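Local structure of kinesin-like protein KAR3 (Saccharomyces cerevisiae, 1F9V) at residues His279-Pro284 and Arg289-Arg294; Leu76-Leu81 and Ile114-Asn119. The protein is a kinesin-related motor protein whose P-loop motor domain binds ADP with magnesium and probably couples ATP hydrolysis to force on microtubules. The protein carries 2 engineered substitutions. All coordinates share one frame; numbering follows the deposited sequence.

In the fold
Both contacts lie in the kinesin motor domain, and contact 2 is complete along the chain before contact 1 begins. Contact 2 joins the 76-81 segment, running from helix 66-77 into a 3-10 turn, to helix 109-124; it is buried and includes Leu76 of a second ADP pocket, apart from the one at the P-loop. Contact 1 lies at the surface, where the end of helix 258-281 meets the loop before helix 297-306. Their centres are 28 Å apart and their nearest atoms about 14 Å. Strands 86-91 and 218-228 of the mixed sheet pack on contact 2, whereas contact 1 borders helix 297-306 and loop residues such as Thr341, so they occupy different parts of one domain.

Contact 1 (His279-Pro284 and Arg289-Arg294); sequences HALGQP and RHIPFR
Arg289 starts with CG between its backbone N and carbonyl carbon (chi1 76°), and a bend at chi3 (-39°) turns the chain past Ala280 at the helix end toward Gln283. There the Arg289 guanidinium turns one face to Gln283, whose CB stands over its centre, 3.5 Å from Arg289 CZ, while Gln283 CG lies nearer NH2. The amide of Gln283 is not stacked on it, its plane being turned 49° away, and chi2 bends it off toward the ring of His279. Arg289 CD and NE pass beside Ala280, with NE 3.6 Å from Ala280 CB; NE also comes near Ala280 O but at too poor an angle to bond. The charge is met by a salt bridge from NH1 to Asp285. Farther along, Ile291 CG1 reaches Ala280 CB at 4.1 Å. Leu281 CD2 approaches Phe293 CZ at 4.1 Å, the two side chains coming from opposite directions. Pro292, centre of an inverse gamma turn, separates Ile291 from Phe293. Val277 of helix 258-281 touches Ile291, Pro292 and Phe293, and Leu306 of helix 297-306 packs against both Leu281 and Phe293.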
ATOM      1  N   HIS A 279       6.694 -10.859   5.002  1.00  8.54           N
ATOM      2  CA  HIS A 279       7.893 -11.651   4.765  1.00  9.28           C
ATOM      3  C   HIS A 279       7.568 -13.142   4.907  1.00 10.09           C
ATOM      4  O   HIS A 279       7.960 -13.959   4.072  1.00 10.33           O
ATOM      5  CB  HIS A 279       9.001 -11.270   5.756  1.00 10.41           C
ATOM      6  CG  HIS A 279      10.214 -12.147   5.666  1.00 11.24           C
ATOM      7  ND1 HIS A 279      11.254 -11.891   4.799  1.00 12.96           N
ATOM      8  CD2 HIS A 279      10.534 -13.292   6.313  1.00 11.25           C
ATOM      9  CE1 HIS A 279      12.164 -12.842   4.915  1.00 13.61           C
ATOM     10  NE2 HIS A 279      11.753 -13.704   5.826  1.00 13.83           N
ATOM     11  N   ALA A 280       6.848 -13.492   5.965  1.00  9.60           N
ATOM     12  CA  ALA A 280       6.496 -14.883   6.194  1.00 11.31           C
ATOM     13  C   ALA A 280       5.629 -15.430   5.062  1.00  9.80           C
ATOM     14  O   ALA A 280       5.827 -16.557   4.611  1.00 10.44           O
ATOM     15  CB  ALA A 280       5.772 -15.023   7.536  1.00 11.53           C
ATOM     16  N   LEU A 281       4.679 -14.626   4.596  1.00 10.46           N
ATOM     17  CA  LEU A 281       3.785 -15.048   3.525  1.00 10.82           C
ATOM     18  C   LEU A 281       4.522 -15.277   2.211  1.00 11.83           C
ATOM     19  O   LEU A 281       4.025 -15.981   1.331  1.00 11.65           O
ATOM     20  CB  LEU A 281       2.689 -14.005   3.312  1.00 10.68           C
ATOM     21  CG  LEU A 281       1.611 -13.954   4.396  1.00  9.95           C
ATOM     22  CD1 LEU A 281       0.817 -12.673   4.257  1.00  9.99           C
ATOM     23  CD2 LEU A 281       0.701 -15.166   4.267  1.00 11.08           C
ATOM     24  N   GLY A 282       5.707 -14.681   2.082  1.00 12.79           N
ATOM     25  CA  GLY A 282       6.488 -14.826   0.863  1.00 13.67           C
ATOM     26  C   GLY A 282       7.470 -15.987   0.921  1.00 15.78           C
ATOM     27  O   GLY A 282       8.242 -16.206  -0.022  1.00 13.90           O
ATOM     28  N   GLN A 283       7.437 -16.738   2.025  1.00 15.83           N
ATOM     29  CA  GLN A 283       8.326 -17.881   2.221  1.00 19.12           C
ATOM     30  C   GLN A 283       7.720 -19.160   1.649  1.00 20.86           C
ATOM     31  O   GLN A 283       6.501 -19.306   1.601  1.00 20.82           O
ATOM     32  CB  GLN A 283       8.610 -18.064   3.713  1.00 19.56           C
ATOM     33  CG  GLN A 283       9.457 -16.950   4.311  1.00 22.69           C
ATOM     34  CD  GLN A 283      10.729 -16.697   3.521  1.00 26.62           C
ATOM     35  OE1 GLN A 283      11.111 -15.548   3.284  1.00 28.57           O
ATOM     36  NE2 GLN A 283      11.393 -17.773   3.107  1.00 27.31           N
ATOM     37  N   PRO A 284       8.578 -20.113   1.206  1.00 24.07           N
ATOM     38  CA  PRO A 284       8.157 -21.393   0.617  1.00 27.59           C
ATOM     39  C   PRO A 284       7.156 -22.214   1.433  1.00 32.67           C
ATOM     40  O   PRO A 284       6.489 -23.091   0.889  1.00 33.87           O
ATOM     41  CB  PRO A 284       9.492 -22.141   0.378  1.00 25.75           C
ATOM     42  CG  PRO A 284      10.501 -21.086   0.346  1.00 25.87           C
ATOM     43  CD  PRO A 284      10.041 -19.988   1.242  1.00 23.17           C
ATOM     44  N   ARG A 289       3.961 -22.364   8.822  1.00 46.53           N
ATOM     45  CA  ARG A 289       4.533 -21.333   9.684  1.00 44.94           C
ATOM     46  C   ARG A 289       3.445 -20.562  10.432  1.00 42.94           C
ATOM     47  O   ARG A 289       2.288 -20.522  10.004  1.00 42.48           O
ATOM     48  CB  ARG A 289       5.382 -20.359   8.862  1.00 47.97           C
ATOM     49  CG  ARG A 289       4.572 -19.368   8.039  1.00 50.91           C
ATOM     50  CD  ARG A 289       5.385 -18.779   6.892  1.00 53.07           C
ATOM     51  NE  ARG A 289       6.766 -18.502   7.273  1.00 54.88           N
ATOM     52  CZ  ARG A 289       7.797 -19.272   6.943  1.00 56.41           C
ATOM     53  NH1 ARG A 289       7.600 -20.365   6.228  1.00 57.58           N
ATOM     54  NH2 ARG A 289       9.024 -18.945   7.326  1.00 56.65           N
ATOM     55  N   HIS A 290       3.832 -19.942  11.542  1.00 39.32           N
ATOM     56  CA  HIS A 290       2.899 -19.190  12.371  1.00 35.65           C
ATOM     57  C   HIS A 290       2.955 -17.691  12.092  1.00 32.01           C
ATOM     58  O   HIS A 290       3.672 -16.945  12.759  1.00 32.71           O
ATOM     59  CB  HIS A 290       3.191 -19.458  13.853  1.00 38.94           C
ATOM     60  CG  HIS A 290       3.276 -20.914  14.200  1.00 41.57           C
ATOM     61  ND1 HIS A 290       3.732 -21.868  13.315  1.00 43.35           N
ATOM     62  CD2 HIS A 290       2.957 -21.580  15.337  1.00 42.32           C
ATOM     63  CE1 HIS A 290       3.689 -23.057  13.888  1.00 43.55           C
ATOM     64  NE2 HIS A 290       3.222 -22.910  15.115  1.00 44.03           N
ATOM     65  N   ILE A 291       2.182 -17.257  11.105  1.00 25.32           N
ATOM     66  CA  ILE A 291       2.131 -15.853  10.725  1.00 21.17           C
ATOM     67  C   ILE A 291       1.373 -15.061  11.796  1.00 19.46           C
ATOM     68  O   ILE A 291       0.209 -15.333  12.072  1.00 18.13           O
ATOM     69  CB  ILE A 291       1.462 -15.724   9.348  1.00 19.69           C
ATOM     70  CG1 ILE A 291       2.150 -16.703   8.384  1.00 19.24           C
ATOM     71  CG2 ILE A 291       1.531 -14.286   8.857  1.00 19.31           C
ATOM     72  CD1 ILE A 291       1.897 -16.455   6.934  1.00 20.19           C
ATOM     73  N   PRO A 292       2.031 -14.057  12.403  1.00 17.90           N
ATOM     74  CA  PRO A 292       1.452 -13.213  13.460  1.00 15.30           C
ATOM     75  C   PRO A 292       0.375 -12.201  13.064  1.00 12.23           C
ATOM     76  O   PRO A 292       0.450 -11.038  13.450  1.00 11.58           O
ATOM     77  CB  PRO A 292       2.674 -12.525  14.062  1.00 15.80           C
ATOM     78  CG  PRO A 292       3.607 -12.391  12.903  1.00 16.57           C
ATOM     79  CD  PRO A 292       3.412 -13.649  12.082  1.00 18.13           C
ATOM     80  N   PHE A 293      -0.631 -12.641  12.316  1.00 11.45           N
ATOM     81  CA  PHE A 293      -1.708 -11.744  11.900  1.00 10.39           C
ATOM     82  C   PHE A 293      -2.350 -11.029  13.085  1.00  9.10           C
ATOM     83  O   PHE A 293      -2.659  -9.849  13.011  1.00  8.48           O
ATOM     84  CB  PHE A 293      -2.825 -12.514  11.179  1.00 11.01           C
ATOM     85  CG  PHE A 293      -2.446 -13.032   9.827  1.00 10.13           C
ATOM     86  CD1 PHE A 293      -2.236 -12.157   8.763  1.00 11.47           C
ATOM     87  CD2 PHE A 293      -2.311 -14.399   9.611  1.00 11.10           C
ATOM     88  CE1 PHE A 293      -1.896 -12.641   7.501  1.00 11.45           C
ATOM     89  CE2 PHE A 293      -1.972 -14.897   8.356  1.00 12.42           C
ATOM     90  CZ  PHE A 293      -1.763 -14.016   7.298  1.00 13.30           C
ATOM     91  N   ARG A 294      -2.549 -11.759  14.179  1.00 10.97           N
ATOM     92  CA  ARG A 294      -3.212 -11.208  15.361  1.00 12.20           C
ATOM     93  C   ARG A 294      -2.397 -10.218  16.182  1.00 13.33           C
ATOM     94  O   ARG A 294      -2.922  -9.606  17.119  1.00 14.14           O
ATOM     95  CB  ARG A 294      -3.684 -12.356  16.267  1.00 12.88           C
ATOM     96  CG  ARG A 294      -4.448 -13.445  15.536  1.00 14.76           C
ATOM     97  CD  ARG A 294      -4.897 -14.555  16.491  1.00 17.06           C
ATOM     98  NE  ARG A 294      -5.936 -14.076  17.398  1.00 17.68           N
ATOM     99  CZ  ARG A 294      -7.241 -14.159  17.162  1.00 17.99           C
ATOM    100  NH1 ARG A 294      -7.693 -14.701  16.038  1.00 19.39           N
ATOM    101  NH2 ARG A 294      -8.096 -13.665  18.041  1.00 19.01           N
TER

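Contact 2 (Leu76-Leu81 and Ile114-Asn119); sequences LVQSSL and ISHIFN. With ADP (adenosine-5'-diphosphate), chain D.
In the P-loop NTPase fold of the kinesin motor domain, the 76-81 segment, from helix 66-77 into a 3-10 turn, packs on helix 109-124 beside the central sheet and a second bound ADP, apart from the one at the P-loop. Gln78 and His116 carry the polar part. Gln78 NE2 donates to His116 NE2 at 2.9 Å, a bent bond (131° at the hydrogen) that arrives at the ring edge. Each nitrogen lies near the other group's plane, though the planes themselves are tilted against each other. His116 CG is anti to the backbone N (chi1 -171°), which swings the imidazole across toward Gln78, and Trp120 meets that ring edge-to-face. Val77 CG2 also sits at the ring edge, 3.9 Å from His116 CD2. A leucine in place of His116 would probably leave the Gln78 amide without its ring acceptor and freer to turn, its bond to Gly74 O being weak. Deeper in, Leu81 CD2 rests loosely on Ile117 CG2 at 4.5 Å, and both side chains touch Leu225 of strand 218-228. Leu76 turns from helix 109-124 toward the nucleotide, its CB 3.5 Å from N3 of the ADP adenine. Its carbonyl accepts two bonds from one residue, Ser79: the backbone N at 3.0 Å from Leu76 O, and Ser79 OG at 2.8 Å from the same oxygen, nearly in line with the C=O (167°).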
ATOM      1  N   LEU A  76      -3.020  -5.232 -11.714  1.00 14.84           N
ATOM      2  CA  LEU A  76      -3.214  -5.887 -10.431  1.00 13.22           C
ATOM      3  C   LEU A  76      -4.640  -5.681  -9.918  1.00 12.44           C
ATOM      4  O   LEU A  76      -5.344  -6.644  -9.620  1.00 12.78           O
ATOM      5  CB  LEU A  76      -2.221  -5.337  -9.399  1.00 11.97           C
ATOM      6  CG  LEU A  76      -2.596  -5.546  -7.929  1.00 11.11           C
ATOM      7  CD1 LEU A  76      -2.511  -7.023  -7.588  1.00 10.41           C
ATOM      8  CD2 LEU A  76      -1.663  -4.741  -7.045  1.00 10.08           C
ATOM      9  N   VAL A  77      -5.068  -4.424  -9.830  1.00 12.31           N
ATOM     10  CA  VAL A  77      -6.394  -4.121  -9.306  1.00 12.94           C
ATOM     11  C   VAL A  77      -7.552  -4.702 -10.107  1.00 13.99           C
ATOM     12  O   VAL A  77      -8.618  -4.954  -9.549  1.00 13.77           O
ATOM     13  CB  VAL A  77      -6.602  -2.592  -9.130  1.00 13.60           C
ATOM     14  CG1 VAL A  77      -5.530  -2.022  -8.197  1.00 12.07           C
ATOM     15  CG2 VAL A  77      -6.570  -1.896 -10.475  1.00 13.51           C
ATOM     16  N   GLN A  78      -7.360  -4.933 -11.403  1.00 14.51           N
ATOM     17  CA  GLN A  78      -8.450  -5.495 -12.192  1.00 16.09           C
ATOM     18  C   GLN A  78      -8.697  -6.963 -11.845  1.00 16.34           C
ATOM     19  O   GLN A  78      -9.770  -7.498 -12.117  1.00 16.45           O
ATOM     20  CB  GLN A  78      -8.179  -5.333 -13.693  1.00 18.24           C
ATOM     21  CG  GLN A  78      -7.128  -6.255 -14.271  1.00 19.56           C
ATOM     22  CD  GLN A  78      -6.755  -5.874 -15.694  1.00 20.38           C
ATOM     23  OE1 GLN A  78      -6.527  -6.737 -16.537  1.00 22.55           O
ATOM     24  NE2 GLN A  78      -6.695  -4.575 -15.964  1.00 19.45           N
ATOM     25  N   SER A  79      -7.716  -7.608 -11.224  1.00 15.25           N
ATOM     26  CA  SER A  79      -7.860  -9.005 -10.841  1.00 15.06           C
ATOM     27  C   SER A  79      -9.007  -9.170  -9.834  1.00 14.62           C
ATOM     28  O   SER A  79      -9.534 -10.267  -9.657  1.00 13.67           O
ATOM     29  CB  SER A  79      -6.545  -9.535 -10.254  1.00 16.75           C
ATOM     30  OG  SER A  79      -6.364  -9.100  -8.917  1.00 21.01           O
ATOM     31  N   SER A  80      -9.399  -8.077  -9.187  1.00 13.30           N
ATOM     32  CA  SER A  80     -10.491  -8.119  -8.216  1.00 15.54           C
ATOM     33  C   SER A  80     -11.821  -8.441  -8.891  1.00 16.93           C
ATOM     34  O   SER A  80     -12.770  -8.874  -8.233  1.00 14.84           O
ATOM     35  CB  SER A  80     -10.606  -6.785  -7.487  1.00 17.54           C
ATOM     36  OG  SER A  80      -9.998  -6.862  -6.210  1.00 24.22           O
ATOM     37  N   LEU A  81     -11.893  -8.223 -10.203  1.00 17.32           N
ATOM     38  CA  LEU A  81     -13.113  -8.514 -10.951  1.00 17.60           C
ATOM     39  C   LEU A  81     -13.236 -10.021 -11.144  1.00 17.16           C
ATOM     40  O   LEU A  81     -14.317 -10.536 -11.436  1.00 16.73           O
ATOM     41  CB  LEU A  81     -13.092  -7.798 -12.302  1.00 17.72           C
ATOM     42  CG  LEU A  81     -13.206  -6.274 -12.168  1.00 18.85           C
ATOM     43  CD1 LEU A  81     -12.592  -5.603 -13.384  1.00 20.71           C
ATOM     44  CD2 LEU A  81     -14.663  -5.878 -12.011  1.00 18.87           C
ATOM     45  N   ILE A 114     -10.482   3.138  -9.080  1.00 10.51           N
ATOM     46  CA  ILE A 114     -11.924   3.228  -9.239  1.00 11.96           C
ATOM     47  C   ILE A 114     -12.315   3.459 -10.700  1.00 13.52           C
ATOM     48  O   ILE A 114     -13.220   2.808 -11.215  1.00 13.08           O
ATOM     49  CB  ILE A 114     -12.492   4.332  -8.336  1.00 12.94           C
ATOM     50  CG1 ILE A 114     -12.455   3.837  -6.884  1.00 16.09           C
ATOM     51  CG2 ILE A 114     -13.921   4.679  -8.744  1.00 12.50           C
ATOM     52  CD1 ILE A 114     -12.668   4.898  -5.855  1.00 20.06           C
ATOM     53  N   SER A 115     -11.619   4.369 -11.376  1.00 13.74           N
ATOM     54  CA  SER A 115     -11.910   4.643 -12.785  1.00 15.33           C
ATOM     55  C   SER A 115     -11.641   3.417 -13.652  1.00 14.43           C
ATOM     56  O   SER A 115     -12.402   3.115 -14.573  1.00 15.70           O
ATOM     57  CB  SER A 115     -11.052   5.803 -13.289  1.00 15.96           C
ATOM     58  OG  SER A 115     -11.351   6.988 -12.586  1.00 23.15           O
ATOM     59  N   HIS A 116     -10.548   2.718 -13.361  1.00 12.78           N
ATOM     60  CA  HIS A 116     -10.174   1.531 -14.114  1.00 11.75           C
ATOM     61  C   HIS A 116     -11.200   0.417 -13.926  1.00 12.98           C
ATOM     62  O   HIS A 116     -11.567  -0.270 -14.878  1.00 13.21           O
ATOM     63  CB  HIS A 116      -8.790   1.048 -13.666  1.00 12.15           C
ATOM     64  CG  HIS A 116      -8.214  -0.038 -14.521  1.00 13.29           C
ATOM     65  ND1 HIS A 116      -8.118   0.064 -15.893  1.00 12.29           N
ATOM     66  CD2 HIS A 116      -7.687  -1.242 -14.196  1.00 11.90           C
ATOM     67  CE1 HIS A 116      -7.556  -1.030 -16.375  1.00 12.12           C
ATOM     68  NE2 HIS A 116      -7.285  -1.839 -15.365  1.00 14.04           N
ATOM     69  N   ILE A 117     -11.657   0.236 -12.693  1.00 13.51           N
ATOM     70  CA  ILE A 117     -12.636  -0.808 -12.395  1.00 14.75           C
ATOM     71  C   ILE A 117     -13.966  -0.561 -13.111  1.00 13.41           C
ATOM     72  O   ILE A 117     -14.567  -1.491 -13.652  1.00 14.38           O
ATOM     73  CB  ILE A 117     -12.882  -0.920 -10.870  1.00 15.22           C
ATOM     74  CG1 ILE A 117     -11.716  -1.667 -10.213  1.00 16.53           C
ATOM     75  CG2 ILE A 117     -14.187  -1.663 -10.598  1.00 16.50           C
ATOM     76  CD1 ILE A 117     -11.665  -1.530  -8.695  1.00 18.06           C
ATOM     77  N   PHE A 118     -14.423   0.685 -13.123  1.00 13.68           N
ATOM     78  CA  PHE A 118     -15.678   0.996 -13.788  1.00 14.16           C
ATOM     79  C   PHE A 118     -15.557   0.855 -15.303  1.00 15.26           C
ATOM     80  O   PHE A 118     -16.523   0.498 -15.975  1.00 15.20           O
ATOM     81  CB  PHE A 118     -16.149   2.395 -13.390  1.00 15.34           C
ATOM     82  CG  PHE A 118     -17.012   2.400 -12.159  1.00 17.64           C
ATOM     83  CD1 PHE A 118     -18.285   1.835 -12.186  1.00 18.55           C
ATOM     84  CD2 PHE A 118     -16.544   2.931 -10.964  1.00 17.60           C
ATOM     85  CE1 PHE A 118     -19.076   1.797 -11.039  1.00 18.61           C
ATOM     86  CE2 PHE A 118     -17.327   2.898  -9.811  1.00 18.67           C
ATOM     87  CZ  PHE A 118     -18.597   2.327  -9.853  1.00 17.84           C
ATOM     88  N   ASN A 119     -14.369   1.115 -15.848  1.00 15.01           N
ATOM     89  CA  ASN A 119     -14.175   0.962 -17.290  1.00 16.20           C
ATOM     90  C   ASN A 119     -14.330  -0.518 -17.603  1.00 16.18           C
ATOM     91  O   ASN A 119     -14.920  -0.900 -18.611  1.00 16.38           O
ATOM     92  CB  ASN A 119     -12.778   1.422 -17.718  1.00 17.63           C
ATOM     93  CG  ASN A 119     -12.628   2.931 -17.705  1.00 22.97           C
ATOM     94  OD1 ASN A 119     -13.616   3.670 -17.709  1.00 24.98           O
ATOM     95  ND2 ASN A 119     -11.380   3.401 -17.688  1.00 24.02           N
TER
HETATM   96  PB  ADP D 998       3.188 -11.975 -14.621  1.00 45.47           P
HETATM   97  O1B ADP D 998       3.940 -13.262 -14.505  1.00 47.45           O
HETATM   98  O2B ADP D 998       3.376 -11.062 -13.284  1.00 47.20           O
HETATM   99  O3B ADP D 998       3.597 -11.222 -15.844  1.00 45.44           O
HETATM  100  PA  ADP D 998       0.503 -12.276 -13.566  1.00 40.67           P
HETATM  101  O1A ADP D 998      -0.524 -13.260 -13.958  1.00 41.21           O
HETATM  102  O2A ADP D 998       1.123 -12.611 -12.270  1.00 40.15           O
HETATM  103  O3A ADP D 998       1.649 -12.263 -14.660  1.00 43.21           O
HETATM  104  O5' ADP D 998      -0.064 -10.770 -13.614  1.00 38.08           O
HETATM  105  C5' ADP D 998       0.427  -9.872 -14.613  1.00 34.54           C
HETATM  106  C4' ADP D 998       0.422  -8.414 -14.151  1.00 32.26           C
HETATM  107  O4' ADP D 998      -0.523  -8.131 -13.088  1.00 30.09           O
HETATM  108  C3' ADP D 998       1.781  -7.950 -13.674  1.00 31.78           C
HETATM  109  O3' ADP D 998       2.622  -7.466 -14.733  1.00 34.33           O
HETATM  110  C2' ADP D 998       1.474  -6.900 -12.636  1.00 29.61           C
HETATM  111  O2' ADP D 998       1.408  -5.576 -13.195  1.00 28.99           O
HETATM  112  C1' ADP D 998       0.160  -7.393 -12.034  1.00 26.91           C
HETATM  113  N9  ADP D 998       0.374  -8.177 -10.746  1.00 23.92           N
HETATM  114  C8  ADP D 998       0.172  -9.494 -10.549  1.00 22.34           C
HETATM  115  N7  ADP D 998       0.455  -9.801  -9.269  1.00 19.44           N
HETATM  116  C5  ADP D 998       0.827  -8.702  -8.646  1.00 20.27           C
HETATM  117  C6  ADP D 998       1.230  -8.358  -7.338  1.00 19.97           C
HETATM  118  N6  ADP D 998       1.297  -9.292  -6.369  1.00 16.04           N
HETATM  119  N1  ADP D 998       1.563  -7.057  -7.040  1.00 19.71           N
HETATM  120  C2  ADP D 998       1.512  -6.077  -7.970  1.00 20.11           C
HETATM  121  N3  ADP D 998       1.123  -6.392  -9.221  1.00 19.18           N
HETATM  122  C4  ADP D 998       0.781  -7.656  -9.597  1.00 21.44           C